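Long-range contacts in DNA protection during starvation protein (Halobacterium salinarum, PDB 1TJO), which probably protects DNA from oxidative damage by oxidising ferrous iron with hydrogen peroxide and storing it as a ferric mineral inside a hollow dodecamer: residues L119-M123 with I166-L170; L48-H52 with L67-A71; I129-R134 with L156-E160; R84-L88 with D145-M151. The contacts are given in a common frame with arbitrary orientation. Numbering follows the deposited sequence.

Contact 1 of 4, residues L119-M123 with I166-L170; sequences LANDM and IEHYL. With MG (magnesium ion), chain H.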
# COMPACT_ATOMS: atom_id res chain seq x y z
N LEU A 119 -2.16 16.35 32.44
CA LEU A 119 -2.04 14.93 32.40
C LEU A 119 -2.50 14.25 33.69
O LEU A 119 -3.09 13.19 33.60
CB LEU A 119 -0.61 14.51 32.08
CG LEU A 119 -0.17 14.25 30.64
CD1 LEU A 119 -1.02 14.75 29.50
CD2 LEU A 119 1.32 14.42 30.49
N ALA A 120 -2.25 14.86 34.85
CA ALA A 120 -2.70 14.24 36.09
C ALA A 120 -4.23 14.19 36.14
O ALA A 120 -4.83 13.21 36.61
CB ALA A 120 -2.18 15.00 37.25
N ASN A 121 -4.89 15.22 35.63
CA ASN A 121 -6.35 15.23 35.56
C ASN A 121 -6.86 14.11 34.61
O ASN A 121 -7.88 13.42 34.90
CB ASN A 121 -6.86 16.60 35.08
CG ASN A 121 -6.74 17.67 36.12
OD1 ASN A 121 -6.70 17.38 37.30
ND2 ASN A 121 -6.75 18.93 35.70
N ASP A 122 -6.13 13.89 33.52
CA ASP A 122 -6.50 12.84 32.57
C ASP A 122 -6.32 11.47 33.19
O ASP A 122 -7.14 10.59 32.99
CB ASP A 122 -5.68 12.92 31.27
CG ASP A 122 -5.96 14.16 30.50
OD1 ASP A 122 -7.06 14.76 30.72
OD2 ASP A 122 -5.14 14.62 29.65
N MET A 123 -5.22 11.30 33.89
CA MET A 123 -4.87 10.05 34.55
C MET A 123 -5.99 9.62 35.51
O MET A 123 -6.33 8.47 35.55
CB MET A 123 -3.55 10.17 35.32
CG MET A 123 -2.88 8.82 35.43
SD MET A 123 -1.24 8.87 36.21
CE MET A 123 -1.66 9.39 37.66
N ILE A 166 0.62 7.84 30.27
CA ILE A 166 0.53 9.08 31.07
C ILE A 166 1.28 8.95 32.38
O ILE A 166 2.03 9.88 32.77
CB ILE A 166 -0.95 9.53 31.28
CG1 ILE A 166 -1.57 9.96 29.96
CG2 ILE A 166 -1.08 10.62 32.38
CD1 ILE A 166 -3.07 10.11 29.98
N GLU A 167 1.12 7.81 33.04
CA GLU A 167 1.88 7.53 34.25
C GLU A 167 3.38 7.68 34.01
O GLU A 167 4.07 8.32 34.79
CB GLU A 167 1.56 6.12 34.80
CG GLU A 167 2.20 5.85 36.15
CD GLU A 167 1.49 4.79 36.98
OE1 GLU A 167 1.58 3.61 36.59
OE2 GLU A 167 0.91 5.12 38.04
N HIS A 168 3.89 7.10 32.91
CA HIS A 168 5.28 7.32 32.53
C HIS A 168 5.72 8.72 32.22
O HIS A 168 6.81 9.10 32.64
CB HIS A 168 5.70 6.38 31.44
CG HIS A 168 6.04 5.02 31.95
ND1 HIS A 168 6.87 4.14 31.28
CD2 HIS A 168 5.69 4.40 33.12
CE1 HIS A 168 6.99 3.03 31.99
NE2 HIS A 168 6.28 3.17 33.11
N TYR A 169 4.88 9.51 31.55
CA TYR A 169 5.25 10.89 31.25
C TYR A 169 5.46 11.71 32.53
O TYR A 169 6.28 12.62 32.52
CB TYR A 169 4.15 11.57 30.48
CG TYR A 169 4.21 11.39 28.98
CD1 TYR A 169 5.33 11.78 28.25
CD2 TYR A 169 3.14 10.81 28.30
CE1 TYR A 169 5.35 11.65 26.86
CE2 TYR A 169 3.19 10.65 26.93
CZ TYR A 169 4.28 11.08 26.23
OH TYR A 169 4.28 10.97 24.85
N LEU A 170 4.71 11.36 33.58
CA LEU A 170 4.73 12.02 34.88
C LEU A 170 5.80 11.55 35.84
O LEU A 170 6.01 12.15 36.90
CB LEU A 170 3.37 11.89 35.57
CG LEU A 170 2.26 12.65 34.87
CD1 LEU A 170 0.87 12.39 35.44
CD2 LEU A 170 2.54 14.17 34.79
MG MG H . 6.84 2.36 35.47
O HOH W 1 5.88 3.89 36.57
O HOH W 2 5.10 1.58 35.25
O HOH W 3 7.35 1.53 37.17
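This contact closes one end of the ferritin-like four-helix bundle, where the start of helix 115-142 meets the last turn of helix 146-169. No hydrogen bond joins the two segments; the interface is apolar. Ile-166 lies between Leu-119 and Met-123, which are one helical turn apart: its CG2 is 3.9 Å from Leu-119 CB and 3.9 Å from Met-123 CB. Its CD1 reaches Asp-122 CB at 4.0 Å, while the carboxylate of Asp-122 turns to His-51 and Gln-47 of helix 24-54. Leu-119 also extends CD2 to within 4.0 Å of Tyr-169 CB, and Leu-175 of a neighbouring subunit packs on both residues. On the other side of the helix, His-168 makes no contact with segment 119-123. This residue, involved in iron translocation, binds a magnesium ion together with Glu-56 and Gln-86 of two other subunits. Its NE2 is 2.6 Å from the magnesium, which also carries three water molecules, the nearest at 1.9 Å.

Contact 2 of 4, residues L48-H52 with L67-A71; sequences LKKHH and LGEAA. With FE (Fe (III) ion), chain J.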
# COMPACT_ATOMS: atom_id res chain seq x y z
N LEU A 48 -8.93 14.99 26.34
CA LEU A 48 -7.71 14.62 25.62
C LEU A 48 -7.53 15.56 24.44
O LEU A 48 -6.42 16.03 24.16
CB LEU A 48 -7.77 13.17 25.15
CG LEU A 48 -7.68 12.12 26.23
CD1 LEU A 48 -7.94 10.75 25.69
CD2 LEU A 48 -6.34 12.10 26.95
N LYS A 49 -8.63 15.83 23.73
CA LYS A 49 -8.59 16.81 22.64
C LYS A 49 -8.13 18.15 23.12
O LYS A 49 -7.25 18.72 22.55
CB LYS A 49 -9.95 16.94 21.95
CG LYS A 49 -10.36 15.77 21.04
CD LYS A 49 -9.35 15.48 20.01
CE LYS A 49 -9.36 16.40 18.88
NZ LYS A 49 -9.19 15.62 17.55
N LYS A 50 -8.69 18.65 24.23
CA LYS A 50 -8.25 19.90 24.81
C LYS A 50 -6.75 19.92 25.04
O LYS A 50 -6.06 20.86 24.70
CB LYS A 50 -8.92 20.10 26.15
CG LYS A 50 -8.48 21.34 26.85
CD LYS A 50 -9.24 21.47 28.16
CE LYS A 50 -8.84 22.74 28.86
NZ LYS A 50 -9.43 22.91 30.23
N HIS A 51 -6.25 18.89 25.70
CA HIS A 51 -4.83 18.83 26.02
C HIS A 51 -3.93 18.71 24.79
O HIS A 51 -2.86 19.34 24.77
CB HIS A 51 -4.59 17.74 27.06
CG HIS A 51 -5.30 18.02 28.35
ND1 HIS A 51 -5.54 17.05 29.29
CD2 HIS A 51 -5.83 19.17 28.83
CE1 HIS A 51 -6.20 17.60 30.31
NE2 HIS A 51 -6.38 18.88 30.05
N HIS A 52 -4.35 17.90 23.81
CA HIS A 52 -3.75 17.85 22.46
C HIS A 52 -3.63 19.24 21.81
O HIS A 52 -2.60 19.62 21.34
CB HIS A 52 -4.58 16.86 21.65
CG HIS A 52 -4.41 16.91 20.17
ND1 HIS A 52 -3.35 16.30 19.53
CD2 HIS A 52 -5.23 17.35 19.20
CE1 HIS A 52 -3.53 16.38 18.22
NE2 HIS A 52 -4.65 17.03 17.98
N LEU A 67 -1.45 12.52 22.57
CA LEU A 67 -2.78 12.89 23.05
C LEU A 67 -3.78 12.78 21.91
O LEU A 67 -4.93 12.39 22.14
CB LEU A 67 -2.81 14.27 23.71
CG LEU A 67 -2.02 14.38 25.01
CD1 LEU A 67 -1.67 15.83 25.36
CD2 LEU A 67 -2.81 13.72 26.13
N GLY A 68 -3.34 13.11 20.70
CA GLY A 68 -4.24 12.94 19.54
C GLY A 68 -4.60 11.46 19.33
O GLY A 68 -5.76 11.13 19.10
N GLU A 69 -3.61 10.57 19.39
CA GLU A 69 -3.80 9.13 19.28
C GLU A 69 -4.68 8.61 20.43
O GLU A 69 -5.58 7.78 20.22
CB GLU A 69 -2.47 8.40 19.31
CG GLU A 69 -1.57 8.65 18.11
CD GLU A 69 -0.18 8.04 18.34
OE1 GLU A 69 -0.07 6.77 18.34
OE2 GLU A 69 0.81 8.82 18.58
N ALA A 70 -4.45 9.11 21.63
CA ALA A 70 -5.25 8.70 22.81
C ALA A 70 -6.70 9.12 22.62
O ALA A 70 -7.61 8.37 22.96
CB ALA A 70 -4.72 9.27 24.08
N ALA A 71 -6.94 10.31 22.08
CA ALA A 71 -8.29 10.76 21.83
C ALA A 71 -8.96 9.90 20.76
O ALA A 71 -10.15 9.58 20.86
CB ALA A 71 -8.29 12.22 21.41
FE FE J . -5.40 17.70 16.03
O HOH W 4 -7.38 12.96 17.63
O HOH W 5 -3.86 17.10 14.98
O HOH W 6 -6.17 15.57 15.64
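Segments 48-52 and 67-71 are antiparallel helical turns, their axes 8.4 Å apart at closest approach and 162° between directions. Leu-48 pairs with Ala-71 and His-52 with Leu-67, with CA-CA distances of 5.4 and 5.1 Å, a close approach permitted by the small residues Gly-68, Ala-70 and Ala-71. Leu-48 packs its CD1 3.9 Å from Ala-70 CB and its CB 3.9 Å from Ala-71 CB, and its CD2 meets Leu-67 CD2 at 4.0 Å. The His-52 ring lies with one face over Gly-68 CA; a side chain there would clash with the imidazole. ND1 of His-52 donates to the carbonyl of His-64, which probably helps to orient the ring, and His-52 NE2 binds the ferric ion at 2.2 Å. Asp-79 and Glu-83 of a neighbouring subunit also bind this iron, giving the intersubunit ferroxidase site of Dps proteins. Lys-49 NZ, hydrogen-bonded to Asp-79 of that subunit, also reaches Gly-68 O through a water, at 3.2 Å from NZ and 2.9 Å from the carbonyl oxygen. The contact thus joins helices 24-54 and 60-87, while helix 115-142 packs against it through Tyr-126, which touches both Leu-48 and Ala-70.

Contact 3 of 4, residues I129-R134 with L156-E160; sequences IIEATR and LIELE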
# COMPACT_ATOMS: atom_id res chain seq x y z
N ILE A 129 -12.41 5.06 34.72
CA ILE A 129 -12.98 4.30 33.61
C ILE A 129 -12.48 2.86 33.65
O ILE A 129 -13.22 1.94 33.38
CB ILE A 129 -12.67 4.96 32.25
CG1 ILE A 129 -13.42 6.30 32.15
CG2 ILE A 129 -13.12 4.05 31.12
CD1 ILE A 129 -13.08 7.15 30.94
N ILE A 130 -11.23 2.68 33.99
CA ILE A 130 -10.59 1.38 34.02
C ILE A 130 -11.24 0.54 35.13
O ILE A 130 -11.58 -0.59 34.88
CB ILE A 130 -9.08 1.54 34.23
CG1 ILE A 130 -8.41 1.92 32.89
CG2 ILE A 130 -8.44 0.25 34.72
CD1 ILE A 130 -7.12 2.50 33.07
N GLU A 131 -11.48 1.13 36.30
CA GLU A 131 -12.11 0.38 37.38
C GLU A 131 -13.53 -0.00 37.03
O GLU A 131 -13.95 -1.15 37.25
CB GLU A 131 -12.09 1.17 38.69
CG GLU A 131 -10.70 1.40 39.22
CD GLU A 131 -10.70 1.97 40.63
OE1 GLU A 131 -10.75 3.20 40.79
OE2 GLU A 131 -10.70 1.16 41.57
N ALA A 132 -14.28 0.93 36.45
CA ALA A 132 -15.64 0.61 36.02
C ALA A 132 -15.70 -0.43 34.92
O ALA A 132 -16.54 -1.34 34.98
CB ALA A 132 -16.39 1.85 35.62
N THR A 133 -14.78 -0.35 33.96
CA THR A 133 -14.78 -1.29 32.87
C THR A 133 -14.52 -2.70 33.36
O THR A 133 -15.11 -3.65 32.89
CB THR A 133 -13.76 -0.89 31.81
OG1 THR A 133 -14.13 0.42 31.31
CG2 THR A 133 -13.80 -1.90 30.62
N ARG A 134 -13.63 -2.82 34.32
CA ARG A 134 -13.38 -4.12 34.93
C ARG A 134 -14.65 -4.70 35.55
O ARG A 134 -14.93 -5.88 35.35
CB ARG A 134 -12.30 -4.02 35.98
CG ARG A 134 -10.89 -3.94 35.43
CD ARG A 134 -9.85 -3.79 36.51
NE ARG A 134 -8.57 -3.42 35.97
CZ ARG A 134 -7.69 -2.59 36.53
NH1 ARG A 134 -7.90 -2.08 37.72
NH2 ARG A 134 -6.56 -2.35 35.90
N LEU A 156 -10.57 -2.11 27.12
CA LEU A 156 -9.83 -1.93 28.35
C LEU A 156 -8.35 -1.99 28.12
O LEU A 156 -7.59 -1.18 28.70
CB LEU A 156 -10.24 -3.01 29.37
CG LEU A 156 -9.55 -3.00 30.72
CD1 LEU A 156 -9.91 -1.78 31.44
CD2 LEU A 156 -9.98 -4.20 31.55
N ILE A 157 -7.88 -2.93 27.31
CA ILE A 157 -6.44 -3.01 27.11
C ILE A 157 -5.88 -1.72 26.44
O ILE A 157 -4.81 -1.27 26.79
CB ILE A 157 -6.02 -4.33 26.37
CG1 ILE A 157 -4.50 -4.48 26.44
CG2 ILE A 157 -6.54 -4.39 25.01
CD1 ILE A 157 -3.77 -4.04 25.25
N GLU A 158 -6.60 -1.15 25.48
CA GLU A 158 -6.20 0.11 24.84
C GLU A 158 -6.21 1.28 25.81
O GLU A 158 -5.28 2.10 25.83
CB GLU A 158 -7.14 0.43 23.70
CG GLU A 158 -7.20 -0.61 22.59
CD GLU A 158 -5.88 -0.98 21.98
OE1 GLU A 158 -4.98 -0.10 21.87
OE2 GLU A 158 -5.73 -2.18 21.56
N LEU A 159 -7.23 1.35 26.66
CA LEU A 159 -7.33 2.44 27.65
C LEU A 159 -6.24 2.29 28.70
O LEU A 159 -5.62 3.30 29.10
CB LEU A 159 -8.72 2.47 28.26
CG LEU A 159 -9.86 2.98 27.38
CD1 LEU A 159 -9.75 2.66 25.94
CD2 LEU A 159 -11.21 2.52 27.96
N GLU A 160 -5.95 1.06 29.11
CA GLU A 160 -4.86 0.82 30.08
C GLU A 160 -3.52 1.21 29.50
O GLU A 160 -2.66 1.77 30.20
CB GLU A 160 -4.84 -0.60 30.65
CG GLU A 160 -6.07 -0.92 31.53
CD GLU A 160 -5.84 -2.13 32.43
OE1 GLU A 160 -4.67 -2.56 32.59
OE2 GLU A 160 -6.83 -2.66 32.98
O HOH W 7 -7.28 -5.13 33.97
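Helices 115-142 and 146-169 form an antiparallel pair of the ferritin-like four-helix bundle, and here the axes of the two short segments approach to 10.3 Å, with 161° between their directions. One salt bridge crosses between them: Arg-134 NH2 donates to Glu-160 OE2 at 2.9 Å, with OE2 at the edge of the guanidinium. Both charged groups have further partners on a neighbouring subunit: Glu-160 OE1 pairs with Arg-84, and Arg-134 NH2 also donates to the carbonyl of Leu-20. Glu-160 therefore joins an arginine of its own chain to one across the interface. Within segment 129-134, Thr-133 OG1 donates to Ile-129 O at 2.7 Å, so the hydroxyl is satisfied inside its own helix and CG2 can pack 3.9 Å from Leu-156 CB. Apolar contacts fill the space between the helices, with Ile-129 CG2 4.0 Å from Leu-159 CD2 and Ile-130 CG2 4.1 Å from Leu-156 CD1. A water completes the polar end, accepting from Arg-134 NE at 2.9 Å and donating to Glu-160 OE2 at 2.7 Å.

Contact 4 of 4, residues R84-L88 with D145-M151; sequences RVQAL and DHATAHM. With MG (magnesium ion), chain Q; SO4 (sulfate ion), chain E.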
# COMPACT_ATOMS: atom_id res chain seq x y z
N ARG A 84 -23.03 -0.85 20.81
CA ARG A 84 -23.49 -2.00 21.62
C ARG A 84 -24.76 -1.66 22.40
O ARG A 84 -25.68 -2.48 22.46
CB ARG A 84 -22.37 -2.52 22.52
CG ARG A 84 -22.65 -3.88 23.11
CD ARG A 84 -22.78 -4.97 22.05
NE ARG A 84 -23.06 -6.24 22.68
CZ ARG A 84 -23.43 -7.33 22.01
NH1 ARG A 84 -23.51 -7.32 20.67
NH2 ARG A 84 -23.72 -8.45 22.70
N VAL A 85 -24.84 -0.47 22.99
CA VAL A 85 -26.09 -0.02 23.61
C VAL A 85 -27.23 -0.12 22.63
O VAL A 85 -28.26 -0.69 22.96
CB VAL A 85 -26.00 1.41 24.08
CG1 VAL A 85 -27.36 1.99 24.50
CG2 VAL A 85 -25.04 1.46 25.29
N GLN A 86 -27.02 0.40 21.44
CA GLN A 86 -28.06 0.36 20.41
C GLN A 86 -28.41 -1.08 19.97
O GLN A 86 -29.58 -1.40 19.87
CB GLN A 86 -27.64 1.22 19.24
CG GLN A 86 -28.77 1.86 18.54
CD GLN A 86 -29.37 0.89 17.62
OE1 GLN A 86 -30.58 0.87 17.36
NE2 GLN A 86 -28.53 0.02 17.14
N ALA A 87 -27.41 -1.95 19.84
CA ALA A 87 -27.62 -3.33 19.44
C ALA A 87 -28.44 -4.08 20.46
O ALA A 87 -29.21 -4.97 20.07
CB ALA A 87 -26.34 -4.05 19.18
N LEU A 88 -28.29 -3.71 21.73
CA LEU A 88 -29.03 -4.35 22.82
C LEU A 88 -30.40 -3.69 23.05
O LEU A 88 -31.09 -4.04 24.01
CB LEU A 88 -28.21 -4.33 24.08
CG LEU A 88 -26.93 -5.19 24.07
CD1 LEU A 88 -26.22 -5.00 25.33
CD2 LEU A 88 -27.22 -6.65 23.84
N ASP A 145 -23.36 -12.56 28.43
CA ASP A 145 -23.19 -11.69 27.26
C ASP A 145 -21.69 -11.60 26.99
O ASP A 145 -21.01 -10.58 27.26
CB ASP A 145 -23.80 -10.31 27.49
CG ASP A 145 -23.76 -9.45 26.24
OD1 ASP A 145 -24.29 -8.32 26.31
OD2 ASP A 145 -23.20 -9.86 25.17
N HIS A 146 -21.20 -12.68 26.39
CA HIS A 146 -19.78 -12.87 26.15
C HIS A 146 -19.24 -11.93 25.10
O HIS A 146 -18.08 -11.55 25.16
CB HIS A 146 -19.52 -14.32 25.74
CG HIS A 146 -19.90 -15.28 26.80
ND1 HIS A 146 -19.19 -15.41 27.97
CD2 HIS A 146 -20.97 -16.10 26.91
CE1 HIS A 146 -19.79 -16.30 28.75
NE2 HIS A 146 -20.88 -16.73 28.13
N ALA A 147 -20.06 -11.56 24.14
CA ALA A 147 -19.61 -10.58 23.15
C ALA A 147 -19.38 -9.18 23.78
O ALA A 147 -18.38 -8.53 23.53
CB ALA A 147 -20.57 -10.48 22.00
N THR A 148 -20.30 -8.73 24.62
CA THR A 148 -20.07 -7.49 25.34
C THR A 148 -18.83 -7.57 26.21
O THR A 148 -18.06 -6.65 26.25
CB THR A 148 -21.24 -7.12 26.20
OG1 THR A 148 -22.37 -6.83 25.36
CG2 THR A 148 -20.98 -5.85 26.97
N ALA A 149 -18.65 -8.67 26.94
CA ALA A 149 -17.48 -8.84 27.79
C ALA A 149 -16.21 -8.76 27.01
O ALA A 149 -15.25 -8.08 27.43
CB ALA A 149 -17.53 -10.17 28.50
N HIS A 150 -16.21 -9.45 25.86
CA HIS A 150 -15.05 -9.46 24.94
C HIS A 150 -14.74 -8.02 24.44
O HIS A 150 -13.61 -7.56 24.49
CB HIS A 150 -15.33 -10.35 23.75
CG HIS A 150 -14.24 -10.36 22.73
ND1 HIS A 150 -13.02 -10.93 22.97
CD2 HIS A 150 -14.20 -9.90 21.46
CE1 HIS A 150 -12.25 -10.77 21.91
NE2 HIS A 150 -12.95 -10.16 20.97
N MET A 151 -15.77 -7.32 24.02
CA MET A 151 -15.63 -5.96 23.54
C MET A 151 -15.05 -5.05 24.61
O MET A 151 -14.20 -4.21 24.34
CB MET A 151 -16.98 -5.44 23.10
CG MET A 151 -16.94 -4.05 22.54
SD MET A 151 -18.55 -3.32 22.43
CE MET A 151 -19.47 -4.72 21.85
MG MG Q . -32.02 -0.94 16.68
S SO4 E . -11.20 -12.44 25.36
O1 SO4 E . -10.54 -11.80 26.49
O2 SO4 E . -12.65 -12.20 25.40
O3 SO4 E . -10.66 -11.80 24.12
O4 SO4 E . -10.86 -13.86 25.37
O HOH W 8 -30.84 -2.49 17.50
O HOH W 9 -33.39 -0.46 18.26
O HOH W 10 -33.37 -2.43 16.07
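Arg-84 reaches from the end of helix 60-87 across the first turn of helix 146-169, one face of its guanidinium lying over Ala-147 CB, which is 3.8 Å from NH2. The edge of the group makes the polar contacts: NE donates to Thr-148 OG1 at 2.8 Å, and NH2 forms a salt bridge with Asp-145 OD2 at 2.9 Å. NH2 also pairs with Glu-160 of a neighbouring subunit, so the arginine links the two chains. Lower on its side chain, Arg-84 CD packs 3.3 Å from Met-151 CE.

Asp-145 is the N-cap of helix 146-169. Its OD2 accepts from Thr-148 N at 3.2 Å, while its OD1 accepts from Thr-148 OG1 at 2.6 Å, and the same hydroxyl accepts the hydrogen bond from Arg-84 NE. Leu-88, the first residue beyond helix 60-87, lays CD1 4.0 Å from Asp-145 OD1 and so packs against the capped end.

Gln-86 faces another way, its OE1 binding a magnesium ion at 2.4 Å together with His-168 and Glu-56 of two other subunits, in the iron-translocation path. His-150 ND1 donates to O2 of a sulfate, probably from the crystallisation liquor, at 2.8 Å. Here one helix terminus meets an N-capped helix start at the end of the ferritin-like four-helix bundle, beside a subunit interface of the Dps dodecamer.

Overall arrangement
The four contacts are spread along one ferritin-like bundle. Contacts 1 and 2, with centres 12 Å apart, touch directly: Asp-122 OD2 lies 2.5 Å from His-51 ND1, a probable hydrogen bond, and Leu-119 CD1 packs 4.0 Å from Leu-67 CD2. Contact 3 uses the same two helices as contact 1 and is nested within its loop, 15 Å between centres. Contact 4 lies across the chain's centre from contacts 1 and 2, about 30 and 26 Å away between centres. In the dodecamer, contact 1 of one subunit meets contact 4 of another: His-168 and Gln-86 bind the same magnesium ion. His-52 of contact 2 contributes one ligand to the iron site shared between subunits.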